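Side-chain contacts in beta-galactosidase (Bacillus circulans, PDB 4MAD), which probably hydrolyses terminal non-reducing beta-D-galactose residues from beta-D-galactosides, as a family 35 glycoside hydrolase: residues P564-E568 and G569-I573; S229-A232 and Q233-Q236. All blocks are in the same frame, centred on the assembly; numbering follows the deposited sequence.

How the contacts relate
Contacts 1 and 2 are both local, each within one continuous run of chain, and they lie on opposite sides of the protein's centre, about 36 Å apart at their nearest atoms. Contact 2 belongs to helix 227-237 on the outside of the family 35 catalytic barrel, contact 1 to the loop that enters strand 569-577 of an antiparallel sheet in the galactose-binding domain, so they share no element. Each is partly buried. In contact 1 a buried asparagine amide ties an irregular loop to the strand with two side-chain-to-backbone bonds; in contact 2 the backbone bonds to itself in the helical pattern, weakening at Gln236, and the side chains divide between an apolar face against the barrel and a largely polar outer face.

Contact 1: P564-E568 and G569-I573; sequences PFLQE and GENEI
The amide of Asn571 makes two hydrogen bonds with the backbone of Gln567, the residue four places before it. Gln567 N donates to Asn571 OD1 at 2.9 Å, in the carbonyl plane and on a lone pair of OD1. In return Asn571 ND2 donates a hydrogen bond to Gln567 O at 2.9 Å, with an N-H...O angle of 154° and the acceptor close to the plane of the amide. Gripped at both ends, the group has its rotation fixed, and asparagine suits the place because one short side chain offers both a donor and an acceptor to the N-H and C=O of one residue. ND2 is also hydrogen-bonded to Leu520 O.

Side-chain carbons of Leu566 and Gln567 pack against this amide. Leu566 crosses the Asn571 side chain at about a right angle, its CD2 3.6 Å from Asn571 OD1. Gln567 CG lies 3.6 Å from Asn571 OD1, and the extended chain slides past Asn571 in the opposite direction. At the phi of Gly569, 99°, a side chain would collide with the carbonyl oxygen of Glu568, so glycine suits the turn between Gln567 and Asn571.

The loop thus runs into strand 569-577, which lies between strands 537-542 and 514-522, with Leu566 against Val542 and Asn571 against Val522.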
loop_
_atom_site.group_PDB
_atom_site.type_symbol
_atom_site.label_atom_id
_atom_site.label_comp_id
_atom_site.label_asym_id
_atom_site.label_seq_id
_atom_site.Cartn_x
_atom_site.Cartn_y
_atom_site.Cartn_z
ATOM N N PRO A 564 12.222 -16.065 1.645
ATOM C CA PRO A 564 11.939 -16.610 0.312
ATOM C C PRO A 564 12.570 -15.844 -0.828
ATOM O O PRO A 564 12.709 -16.366 -1.878
ATOM C CB PRO A 564 10.450 -16.537 0.239
ATOM C CG PRO A 564 10.034 -16.811 1.629
ATOM C CD PRO A 564 11.002 -16.043 2.451
ATOM N N PHE A 565 12.869 -14.582 -0.587
ATOM C CA PHE A 565 13.573 -13.743 -1.499
ATOM C C PHE A 565 15.045 -14.197 -1.706
ATOM O O PHE A 565 15.641 -13.899 -2.678
ATOM C CB PHE A 565 13.500 -12.310 -1.022
ATOM C CG PHE A 565 12.148 -11.636 -1.230
ATOM C CD1 PHE A 565 11.081 -12.295 -1.760
ATOM C CD2 PHE A 565 11.974 -10.328 -0.879
ATOM C CE1 PHE A 565 9.902 -11.669 -1.921
ATOM C CE2 PHE A 565 10.821 -9.719 -1.060
ATOM C CZ PHE A 565 9.773 -10.387 -1.565
ATOM N N LEU A 566 15.605 -14.819 -0.687
ATOM C CA LEU A 566 16.950 -15.365 -0.652
ATOM C C LEU A 566 17.096 -16.824 -1.152
ATOM O O LEU A 566 16.149 -17.544 -1.239
ATOM C CB LEU A 566 17.515 -15.290 0.760
ATOM C CG LEU A 566 17.722 -13.919 1.410
ATOM C CD1 LEU A 566 18.103 -13.946 2.847
ATOM C CD2 LEU A 566 18.671 -13.144 0.627
ATOM N N GLN A 567 18.321 -17.171 -1.494
ATOM C CA GLN A 567 18.677 -18.510 -1.878
ATOM C C GLN A 567 20.039 -18.877 -1.350
ATOM O O GLN A 567 20.856 -18.041 -1.063
ATOM C CB GLN A 567 18.624 -18.700 -3.373
ATOM C CG GLN A 567 19.672 -17.977 -4.138
ATOM C CD GLN A 567 19.327 -17.920 -5.607
ATOM O OE1 GLN A 567 18.280 -17.441 -5.969
ATOM N NE2 GLN A 567 20.179 -18.422 -6.431
ATOM N N GLU A 568 20.258 -20.169 -1.209
ATOM C CA GLU A 568 21.553 -20.626 -0.772
ATOM C C GLU A 568 22.550 -20.266 -1.798
ATOM O O GLU A 568 22.312 -20.422 -2.928
ATOM C CB GLU A 568 21.566 -22.134 -0.560
ATOM C CG GLU A 568 21.165 -22.488 0.847
ATOM C CD GLU A 568 20.701 -23.923 1.028
ATOM O OE1 GLU A 568 21.130 -24.793 0.260
ATOM O OE2 GLU A 568 19.914 -24.158 1.962
ATOM N N GLY A 569 23.706 -19.835 -1.375
ATOM C CA GLY A 569 24.690 -19.403 -2.341
ATOM C C GLY A 569 24.742 -17.914 -2.529
ATOM O O GLY A 569 24.518 -17.197 -1.613
ATOM N N GLU A 570 25.074 -17.480 -3.727
ATOM C CA GLU A 570 25.172 -16.084 -4.017
ATOM C C GLU A 570 23.824 -15.470 -4.298
ATOM O O GLU A 570 23.002 -16.071 -4.893
ATOM C CB GLU A 570 26.097 -15.885 -5.192
ATOM C CG GLU A 570 27.475 -16.313 -4.893
ATOM C CD GLU A 570 28.406 -15.997 -6.000
ATOM O OE1 GLU A 570 27.977 -15.808 -7.144
ATOM O OE2 GLU A 570 29.588 -15.942 -5.699
ATOM N N ASN A 571 23.647 -14.242 -3.851
ATOM C CA ASN A 571 22.406 -13.530 -3.966
ATOM C C ASN A 571 22.728 -12.168 -4.513
ATOM O O ASN A 571 23.684 -11.595 -4.124
ATOM C CB ASN A 571 21.756 -13.377 -2.590
ATOM C CG ASN A 571 21.187 -14.690 -2.046
ATOM O OD1 ASN A 571 20.048 -14.986 -2.184
ATOM N ND2 ASN A 571 22.029 -15.452 -1.406
ATOM N N GLU A 572 21.900 -11.667 -5.406
ATOM C CA GLU A 572 22.183 -10.425 -6.027
ATOM C C GLU A 572 21.508 -9.270 -5.286
ATOM O O GLU A 572 20.352 -9.218 -5.214
ATOM C CB GLU A 572 21.705 -10.493 -7.466
ATOM C CG GLU A 572 21.694 -9.230 -8.160
ATOM C CD GLU A 572 20.977 -9.314 -9.524
ATOM O OE1 GLU A 572 19.790 -8.970 -9.612
ATOM O OE2 GLU A 572 21.632 -9.762 -10.468
ATOM N N ILE A 573 22.300 -8.367 -4.748
ATOM C CA ILE A 573 21.777 -7.204 -4.098
ATOM C C ILE A 573 22.002 -5.993 -4.959
ATOM O O ILE A 573 23.089 -5.656 -5.251
ATOM C CB ILE A 573 22.505 -6.933 -2.812
ATOM C CG1 ILE A 573 22.512 -8.169 -1.916
ATOM C CG2 ILE A 573 21.868 -5.838 -2.131
ATOM C CD1 ILE A 573 21.247 -8.792 -1.707
#

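Contact 2: S229-A232 and Q233-Q236; sequences SAFA and QLKQ
Helix 227-237 is the helix of a beta-alpha-beta unit of the barrel, between strands 218-223 and 244-249, and Phe231 and Leu234 meet on its buried side. Phe231 CD1 lies 4.4 Å from Leu234 CD2, a loose apolar contact in which the methyl approaches the ring obliquely. The Leu234 side chain also packs on Val221 and Glu219, while Phe231 reaches Leu243 and Gln278. Small Ala230, on the same side, fits against Phe223 and Pro204.

Successive i to i+4 bonds hold the turns together. Gln233 N donates to Ser229 O and Leu234 N to Ala230 O, each at 3.1 Å. The bond from Lys235 N to Phe231 O is shorter, 2.8 Å, whereas that from Gln236 N to Ala232 O is weak at 3.3 Å.

Lys235, with its chain bent at chi3, runs CG and CE close by the Phe231 carbonyl oxygen, CG 3.3 Å from Phe231 O; its side chain also touches Leu243. On the exposed side the small methyl of Ala232 costs little, and the Gln236 amide can meet solvent, while Gln236 CG lies 3.5 Å from Ala232 O. Such an amphipathic helix, apolar toward the strands and mostly polar outward, is typical of the (beta/alpha)8 or TIM barrel.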
loop_
_atom_site.group_PDB
_atom_site.type_symbol
_atom_site.label_atom_id
_atom_site.label_comp_id
_atom_site.label_asym_id
_atom_site.label_seq_id
_atom_site.Cartn_x
_atom_site.Cartn_y
_atom_site.Cartn_z
ATOM N N SER A 229 -19.369 6.020 22.656
ATOM C CA SER A 229 -19.816 7.111 21.846
ATOM C C SER A 229 -20.062 6.694 20.399
ATOM O O SER A 229 -21.005 7.082 19.767
ATOM C CB SER A 229 -18.757 8.193 21.894
ATOM O OG SER A 229 -18.893 8.995 20.821
ATOM N N ALA A 230 -19.155 5.901 19.890
ATOM C CA ALA A 230 -19.230 5.464 18.519
ATOM C C ALA A 230 -20.441 4.602 18.254
ATOM O O ALA A 230 -21.165 4.820 17.300
ATOM C CB ALA A 230 -18.006 4.748 18.132
ATOM N N PHE A 231 -20.663 3.644 19.121
ATOM C CA PHE A 231 -21.859 2.810 19.001
ATOM C C PHE A 231 -23.169 3.585 19.196
ATOM O O PHE A 231 -24.157 3.308 18.584
ATOM C CB PHE A 231 -21.767 1.601 19.887
ATOM C CG PHE A 231 -20.779 0.574 19.432
ATOM C CD1 PHE A 231 -20.537 0.318 18.100
ATOM C CD2 PHE A 231 -20.117 -0.173 20.354
ATOM C CE1 PHE A 231 -19.676 -0.677 17.746
ATOM C CE2 PHE A 231 -19.273 -1.135 19.992
ATOM C CZ PHE A 231 -19.034 -1.395 18.694
ATOM N N ALA A 232 -23.124 4.584 20.060
ATOM C CA ALA A 232 -24.276 5.414 20.276
ATOM C C ALA A 232 -24.664 6.170 19.024
ATOM O O ALA A 232 -25.800 6.234 18.710
ATOM C CB ALA A 232 -24.045 6.330 21.367
ATOM N N GLN A 233 -23.690 6.717 18.328
ATOM C CA GLN A 233 -23.933 7.394 17.074
ATOM C C GLN A 233 -24.509 6.469 16.055
ATOM O O GLN A 233 -25.449 6.797 15.439
ATOM C CB GLN A 233 -22.663 7.978 16.505
ATOM C CG GLN A 233 -22.515 9.369 16.798
ATOM C CD GLN A 233 -23.549 10.222 16.111
ATOM O OE1 GLN A 233 -24.511 9.759 15.572
ATOM N NE2 GLN A 233 -23.341 11.425 16.137
ATOM N N LEU A 234 -23.945 5.283 15.967
ATOM C CA LEU A 234 -24.437 4.270 15.074
ATOM C C LEU A 234 -25.877 3.917 15.400
ATOM O O LEU A 234 -26.680 3.871 14.532
ATOM C CB LEU A 234 -23.591 3.018 15.145
ATOM C CG LEU A 234 -24.049 1.763 14.425
ATOM C CD1 LEU A 234 -24.253 2.064 13.021
ATOM C CD2 LEU A 234 -23.169 0.631 14.586
ATOM N N LYS A 235 -26.198 3.783 16.671
ATOM C CA LYS A 235 -27.552 3.456 17.066
ATOM C C LYS A 235 -28.637 4.490 16.712
ATOM O O LYS A 235 -29.787 4.158 16.618
ATOM C CB LYS A 235 -27.606 3.033 18.526
ATOM C CG LYS A 235 -27.037 1.669 18.714
ATOM C CD LYS A 235 -27.379 1.095 20.009
ATOM C CE LYS A 235 -26.300 1.318 20.926
ATOM N NZ LYS A 235 -26.636 1.038 22.304
ATOM N N GLN A 236 -28.243 5.724 16.494
ATOM C CA GLN A 236 -29.142 6.707 15.950
ATOM C C GLN A 236 -29.625 6.410 14.569
ATOM O O GLN A 236 -30.679 6.815 14.213
ATOM C CB GLN A 236 -28.582 8.084 16.017
ATOM C CG GLN A 236 -28.188 8.397 17.345
ATOM C CD GLN A 236 -28.581 9.721 17.694
ATOM O OE1 GLN A 236 -27.976 10.666 17.274
ATOM N NE2 GLN A 236 -29.639 9.831 18.449
#